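Sensor protein qseC (Escherichia coli, PDB 3JZ3) acts as the membrane sensor histidine kinase of the QseB/QseC two-component system, probably autophosphorylating with ATP, and activates the flagella regulon. Local coordinates at residues 120-123 with 124-128; 142-146 with 147-151. All blocks are in the same frame, centred on the assembly; numbering follows the deposited sequence.

Contact 1 (120-123 with 124-128); sequences LLVR and NLLDN
L120 to R123 and N124 to N128 are successive turns of helix 115-131, joined by i to i+4 backbone hydrogen bonds. N124 N gives to L120 O, L126 N to V122 O, and D127 N to R123 O at 2.8 Å; the bond from L125 N to L121 O is weak. N124 folds its amide back over this turn, and ND2 donates to L120 O at 2.8 Å. That oxygen thus takes two donors from opposite faces of its carbonyl plane, ND2 standing 51° out of it. The same ND2 is also hydrogen-bonded to T52. The R123 chain bends at chi2 (73°) and stands out from the helix, which brings NE beside D127 OD1, 3.5 Å, in a long salt bridge, the two charged planes 76° apart. On the apolar side L121 CD2 lies beside L125 CD1 at 3.8 Å, and V122 CG1 beside L126 CD1 at 4.2 Å. This part of the helix is largely buried: R123, N124 and D127 meet I48 of helix 42-61, L121 and L125 pack on helix 186-193, V122 on helix 78-95, and the side of L121, V122 and L125 rests on strand 147-151.

Contact 2 (142-146 with 147-151); sequences TLNAD and NFIVR
I149 O is gripped by two donors, T142 N at 2.8 Å and a water at 3.2 Å that also bonds T142 OG1, 2.7 Å away. T142 and I149 form an antiparallel hydrogen-bonded pair, and I149 N returns a bond to T142 O; both backbone bonds lie in the carbonyl plane of the acceptor. Nearer the turn, N144 N comes almost head-on to the carbonyl of N147, and its 2.7 Å to N147 O is the shortest bond between the two segments. The N147 side chain adds two more links. Its OD1 receives N144 ND2 at 2.9 Å in an almost straight bond (N-H...O 168°), in the plane of the N144 amide but tilted from that of N147, the two amides being turned 47° from each other. Its ND2 gives to D146 OD1 at 2.8 Å, on the anti side of the carboxylate and clearly out of its plane. With CG between the backbone N and the carbonyl carbon (chi1 65°), the N147 amide is placed to serve both neighbours. The other end of the N144 amide is taken up too, OD1 accepting from N105 ND2. On the face of L143 and F148, a non-hydrogen-bonded pair, L143 CD1 touches F148 CB at 4.1 Å. The chemistry is split accordingly: that face is apolar and buried against helices 78-95 and 115-131, whereas a chain of asparagine and aspartate side chains braces the turn of the beta hairpin.

In the fold
From the N terminus, helix 42-61 and helix 78-95 precede contact 1, which lies wholly within helix 115-131 and closes no loop beyond its own turns. The chain then enters strand 138-143, and contact 2 closes the tight hairpin to strand 147-151. The two contacts therefore follow in series, neither nested nor crossed, with centres about 13 Å apart. They meet in space where F148 CZ touches V122 CG2 and L121 CD2, and V150 CG1 reaches L125 O. This joins helix to mixed sheet in the alpha/beta sandwich of the GHKL-type ATPase domain, the ATP-binding catalytic part of the kinase.

Contact 1 (120-123 with 124-128)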
ATOM      1  N   LEU B 120       5.510   1.297   7.086  1.00 35.63           N
ATOM      2  CA  LEU B 120       5.785   2.478   6.259  1.00 33.05           C
ATOM      3  C   LEU B 120       6.929   3.314   6.812  1.00 31.10           C
ATOM      4  O   LEU B 120       7.815   3.720   6.066  1.00 29.13           O
ATOM      5  CB  LEU B 120       4.537   3.361   6.135  1.00 35.40           C
ATOM      6  CG  LEU B 120       3.475   3.002   5.098  1.00 38.41           C
ATOM      7  CD1 LEU B 120       2.275   3.921   5.261  1.00 37.81           C
ATOM      8  CD2 LEU B 120       4.035   3.091   3.682  1.00 40.80           C
ATOM      9  N   LEU B 121       6.888   3.582   8.116  1.00 32.45           N
ATOM     10  CA  LEU B 121       7.956   4.302   8.806  1.00 31.14           C
ATOM     11  C   LEU B 121       9.310   3.649   8.540  1.00 32.88           C
ATOM     12  O   LEU B 121      10.236   4.306   8.057  1.00 34.96           O
ATOM     13  CB  LEU B 121       7.683   4.347  10.314  1.00 31.26           C
ATOM     14  CG  LEU B 121       8.592   5.208  11.198  1.00 33.67           C
ATOM     15  CD1 LEU B 121       7.927   5.480  12.532  1.00 32.90           C
ATOM     16  CD2 LEU B 121       9.963   4.570  11.411  1.00 33.58           C
ATOM     17  N   VAL B 122       9.412   2.357   8.845  1.00 32.18           N
ATOM     18  CA  VAL B 122      10.679   1.634   8.735  1.00 32.11           C
ATOM     19  C   VAL B 122      11.177   1.633   7.293  1.00 32.19           C
ATOM     20  O   VAL B 122      12.358   1.863   7.032  1.00 29.96           O
ATOM     21  CB  VAL B 122      10.570   0.182   9.282  1.00 28.73           C
ATOM     22  CG1 VAL B 122      11.827  -0.607   8.966  1.00 24.42           C
ATOM     23  CG2 VAL B 122      10.324   0.195  10.787  1.00 27.08           C
ATOM     24  N   ARG B 123      10.255   1.396   6.366  1.00 34.90           N
ATOM     25  CA  ARG B 123      10.584   1.284   4.954  1.00 37.24           C
ATOM     26  C   ARG B 123      11.084   2.599   4.338  1.00 36.36           C
ATOM     27  O   ARG B 123      11.969   2.587   3.485  1.00 37.79           O
ATOM     28  CB  ARG B 123       9.387   0.733   4.185  1.00 39.88           C
ATOM     29  CG  ARG B 123       9.714   0.288   2.783  1.00 46.03           C
ATOM     30  CD  ARG B 123      10.515  -0.999   2.748  1.00 48.77           C
ATOM     31  NE  ARG B 123      10.853  -1.357   1.373  1.00 52.20           N
ATOM     32  CZ  ARG B 123      10.040  -1.992   0.531  1.00 52.48           C
ATOM     33  NH1 ARG B 123       8.821  -2.354   0.907  1.00 52.72           N
ATOM     34  NH2 ARG B 123      10.452  -2.265  -0.698  1.00 56.41           N
ATOM     35  N   ASN B 124      10.521   3.720   4.777  1.00 34.59           N
ATOM     36  CA  ASN B 124      11.001   5.038   4.370  1.00 38.61           C
ATOM     37  C   ASN B 124      12.447   5.292   4.779  1.00 38.74           C
ATOM     38  O   ASN B 124      13.247   5.786   3.982  1.00 37.64           O
ATOM     39  CB  ASN B 124      10.101   6.139   4.928  1.00 40.01           C
ATOM     40  CG  ASN B 124       8.934   6.442   4.023  1.00 43.36           C
ATOM     41  OD1 ASN B 124       9.082   7.129   3.015  1.00 48.66           O
ATOM     42  ND2 ASN B 124       7.762   5.931   4.375  1.00 45.62           N
ATOM     43  N   LEU B 125      12.772   4.946   6.022  1.00 37.44           N
ATOM     44  CA  LEU B 125      14.132   5.086   6.535  1.00 35.58           C
ATOM     45  C   LEU B 125      15.097   4.179   5.782  1.00 34.45           C
ATOM     46  O   LEU B 125      16.252   4.544   5.550  1.00 33.06           O
ATOM     47  CB  LEU B 125      14.182   4.766   8.030  1.00 33.05           C
ATOM     48  CG  LEU B 125      13.430   5.659   9.017  1.00 31.33           C
ATOM     49  CD1 LEU B 125      13.545   5.061  10.407  1.00 28.50           C
ATOM     50  CD2 LEU B 125      13.948   7.092   8.999  1.00 31.17           C
ATOM     51  N   LEU B 126      14.605   3.000   5.406  1.00 35.73           N
ATOM     52  CA  LEU B 126      15.392   2.010   4.683  1.00 36.10           C
ATOM     53  C   LEU B 126      15.654   2.413   3.242  1.00 37.74           C
ATOM     54  O   LEU B 126      16.790   2.351   2.785  1.00 37.07           O
ATOM     55  CB  LEU B 126      14.711   0.643   4.722  1.00 36.45           C
ATOM     56  CG  LEU B 126      15.156  -0.309   5.825  1.00 35.56           C
ATOM     57  CD1 LEU B 126      14.328  -1.571   5.763  1.00 39.83           C
ATOM     58  CD2 LEU B 126      16.630  -0.634   5.671  1.00 38.13           C
ATOM     59  N   ASP B 127      14.598   2.811   2.534  1.00 41.97           N
ATOM     60  CA  ASP B 127      14.714   3.297   1.158  1.00 47.19           C
ATOM     61  C   ASP B 127      15.629   4.512   1.073  1.00 48.15           C
ATOM     62  O   ASP B 127      16.434   4.619   0.150  1.00 47.46           O
ATOM     63  CB  ASP B 127      13.336   3.639   0.581  1.00 53.03           C
ATOM     64  CG  ASP B 127      12.461   2.410   0.375  1.00 58.20           C
ATOM     65  OD1 ASP B 127      12.972   1.273   0.466  1.00 60.08           O
ATOM     66  OD2 ASP B 127      11.252   2.588   0.120  1.00 63.06           O
ATOM     67  N   ASN B 128      15.500   5.416   2.045  1.00 48.07           N
ATOM     68  CA  ASN B 128      16.366   6.584   2.151  1.00 50.33           C
ATOM     69  C   ASN B 128      17.835   6.206   2.368  1.00 52.69           C
ATOM     70  O   ASN B 128      18.731   6.818   1.774  1.00 53.74           O
ATOM     71  CB  ASN B 128      15.877   7.512   3.268  1.00 52.80           C
ATOM     72  CG  ASN B 128      16.773   8.728   3.460  1.00 56.25           C
ATOM     73  OD1 ASN B 128      17.201   9.361   2.493  1.00 58.78           O
ATOM     74  ND2 ASN B 128      17.057   9.063   4.716  1.00 56.21           N
TER

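Contact 2 (142-146 with 147-151)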
ATOM      1  N   THR B 142      19.784  -1.759  13.110  1.00 25.36           N
ATOM      2  CA  THR B 142      20.042  -2.286  14.445  1.00 27.66           C
ATOM      3  C   THR B 142      18.822  -2.136  15.346  1.00 27.91           C
ATOM      4  O   THR B 142      18.256  -1.053  15.456  1.00 29.59           O
ATOM      5  CB  THR B 142      21.251  -1.574  15.105  1.00 29.54           C
ATOM      6  OG1 THR B 142      22.406  -1.717  14.270  1.00 33.41           O
ATOM      7  CG2 THR B 142      21.560  -2.160  16.481  1.00 32.92           C
ATOM      8  N   LEU B 143      18.421  -3.228  15.987  1.00 25.07           N
ATOM      9  CA  LEU B 143      17.359  -3.177  16.977  1.00 28.40           C
ATOM     10  C   LEU B 143      17.941  -3.283  18.383  1.00 30.79           C
ATOM     11  O   LEU B 143      18.595  -4.275  18.719  1.00 30.81           O
ATOM     12  CB  LEU B 143      16.334  -4.288  16.740  1.00 26.92           C
ATOM     13  CG  LEU B 143      15.213  -4.447  17.771  1.00 28.43           C
ATOM     14  CD1 LEU B 143      14.324  -3.203  17.852  1.00 25.40           C
ATOM     15  CD2 LEU B 143      14.388  -5.690  17.460  1.00 26.96           C
ATOM     16  N   ASN B 144      17.700  -2.249  19.184  1.00 28.84           N
ATOM     17  CA  ASN B 144      18.084  -2.227  20.592  1.00 29.87           C
ATOM     18  C   ASN B 144      16.836  -2.282  21.478  1.00 32.28           C
ATOM     19  O   ASN B 144      15.712  -2.241  20.968  1.00 31.82           O
ATOM     20  CB  ASN B 144      18.924  -0.984  20.887  1.00 27.73           C
ATOM     21  CG  ASN B 144      20.207  -0.949  20.083  1.00 29.90           C
ATOM     22  OD1 ASN B 144      21.013  -1.876  20.151  1.00 33.83           O
ATOM     23  ND2 ASN B 144      20.401   0.114  19.308  1.00 25.15           N
ATOM     24  N   ALA B 145      17.034  -2.379  22.793  1.00 34.86           N
ATOM     25  CA  ALA B 145      15.923  -2.508  23.755  1.00 36.71           C
ATOM     26  C   ALA B 145      14.855  -1.416  23.624  1.00 36.99           C
ATOM     27  O   ALA B 145      13.657  -1.713  23.623  1.00 36.79           O
ATOM     28  CB  ALA B 145      16.455  -2.566  25.185  1.00 33.83           C
ATOM     29  N   ASP B 146      15.295  -0.166  23.495  1.00 35.73           N
ATOM     30  CA  ASP B 146      14.384   0.978  23.473  1.00 39.49           C
ATOM     31  C   ASP B 146      14.557   1.887  22.249  1.00 38.48           C
ATOM     32  O   ASP B 146      14.107   3.035  22.250  1.00 37.48           O
ATOM     33  CB  ASP B 146      14.528   1.790  24.767  1.00 44.24           C
ATOM     34  CG  ASP B 146      15.932   2.341  24.968  1.00 49.12           C
ATOM     35  OD1 ASP B 146      16.846   2.007  24.177  1.00 50.76           O
ATOM     36  OD2 ASP B 146      16.120   3.115  25.932  1.00 54.36           O
ATOM     37  N   ASN B 147      15.216   1.366  21.216  1.00 35.63           N
ATOM     38  CA  ASN B 147      15.400   2.084  19.959  1.00 33.35           C
ATOM     39  C   ASN B 147      15.812   1.149  18.830  1.00 31.72           C
ATOM     40  O   ASN B 147      16.331   0.060  19.078  1.00 33.75           O
ATOM     41  CB  ASN B 147      16.445   3.195  20.109  1.00 33.15           C
ATOM     42  CG  ASN B 147      17.836   2.655  20.396  1.00 36.62           C
ATOM     43  OD1 ASN B 147      18.644   2.467  19.484  1.00 38.23           O
ATOM     44  ND2 ASN B 147      18.116   2.389  21.666  1.00 34.71           N
ATOM     45  N   PHE B 148      15.566   1.567  17.594  1.00 27.74           N
ATOM     46  CA  PHE B 148      16.257   0.971  16.457  1.00 28.09           C
ATOM     47  C   PHE B 148      16.960   2.049  15.640  1.00 28.18           C
ATOM     48  O   PHE B 148      16.577   3.219  15.685  1.00 27.84           O
ATOM     49  CB  PHE B 148      15.363   0.038  15.610  1.00 29.36           C
ATOM     50  CG  PHE B 148      14.267   0.731  14.852  1.00 27.87           C
ATOM     51  CD1 PHE B 148      14.494   1.231  13.572  1.00 29.31           C
ATOM     52  CD2 PHE B 148      12.991   0.842  15.398  1.00 29.63           C
ATOM     53  CE1 PHE B 148      13.473   1.862  12.855  1.00 28.73           C
ATOM     54  CE2 PHE B 148      11.957   1.469  14.690  1.00 29.46           C
ATOM     55  CZ  PHE B 148      12.202   1.983  13.419  1.00 27.42           C
ATOM     56  N   ILE B 149      18.012   1.653  14.931  1.00 28.37           N
ATOM     57  CA  ILE B 149      18.832   2.591  14.174  1.00 33.04           C
ATOM     58  C   ILE B 149      18.989   2.122  12.738  1.00 34.06           C
ATOM     59  O   ILE B 149      19.270   0.949  12.486  1.00 35.04           O
ATOM     60  CB  ILE B 149      20.246   2.773  14.802  1.00 34.60           C
ATOM     61  CG1 ILE B 149      20.151   3.324  16.233  1.00 36.95           C
ATOM     62  CG2 ILE B 149      21.112   3.694  13.936  1.00 33.37           C
ATOM     63  CD1 ILE B 149      21.404   3.082  17.087  1.00 34.73           C
ATOM     64  N   VAL B 150      18.785   3.047  11.804  1.00 34.74           N
ATOM     65  CA  VAL B 150      19.110   2.829  10.400  1.00 33.85           C
ATOM     66  C   VAL B 150      20.244   3.792  10.050  1.00 37.32           C
ATOM     67  O   VAL B 150      20.147   4.995  10.299  1.00 39.04           O
ATOM     68  CB  VAL B 150      17.881   3.038   9.481  1.00 31.79           C
ATOM     69  CG1 VAL B 150      18.211   2.672   8.037  1.00 27.86           C
ATOM     70  CG2 VAL B 150      16.694   2.215   9.977  1.00 26.60           C
ATOM     71  N   ARG B 151      21.322   3.250   9.489  1.00 42.10           N
ATOM     72  CA  ARG B 151      22.570   3.987   9.318  1.00 45.67           C
ATOM     73  C   ARG B 151      23.240   3.640   7.989  1.00 47.47           C
ATOM     74  O   ARG B 151      23.407   2.465   7.661  1.00 48.35           O
ATOM     75  CB  ARG B 151      23.505   3.661  10.486  1.00 49.28           C
ATOM     76  CG  ARG B 151      24.875   4.298  10.421  1.00 56.48           C
ATOM     77  CD  ARG B 151      25.908   3.392  11.073  1.00 62.56           C
ATOM     78  NE  ARG B 151      27.209   4.042  11.216  1.00 67.94           N
ATOM     79  CZ  ARG B 151      28.103   4.181  10.240  1.00 71.05           C
ATOM     80  NH1 ARG B 151      27.852   3.722   9.018  1.00 72.41           N
ATOM     81  NH2 ARG B 151      29.255   4.791  10.486  1.00 72.73           N
TER
HETATM   82  O   HOH W   1      22.442   0.428  12.712  1.00 37.75           O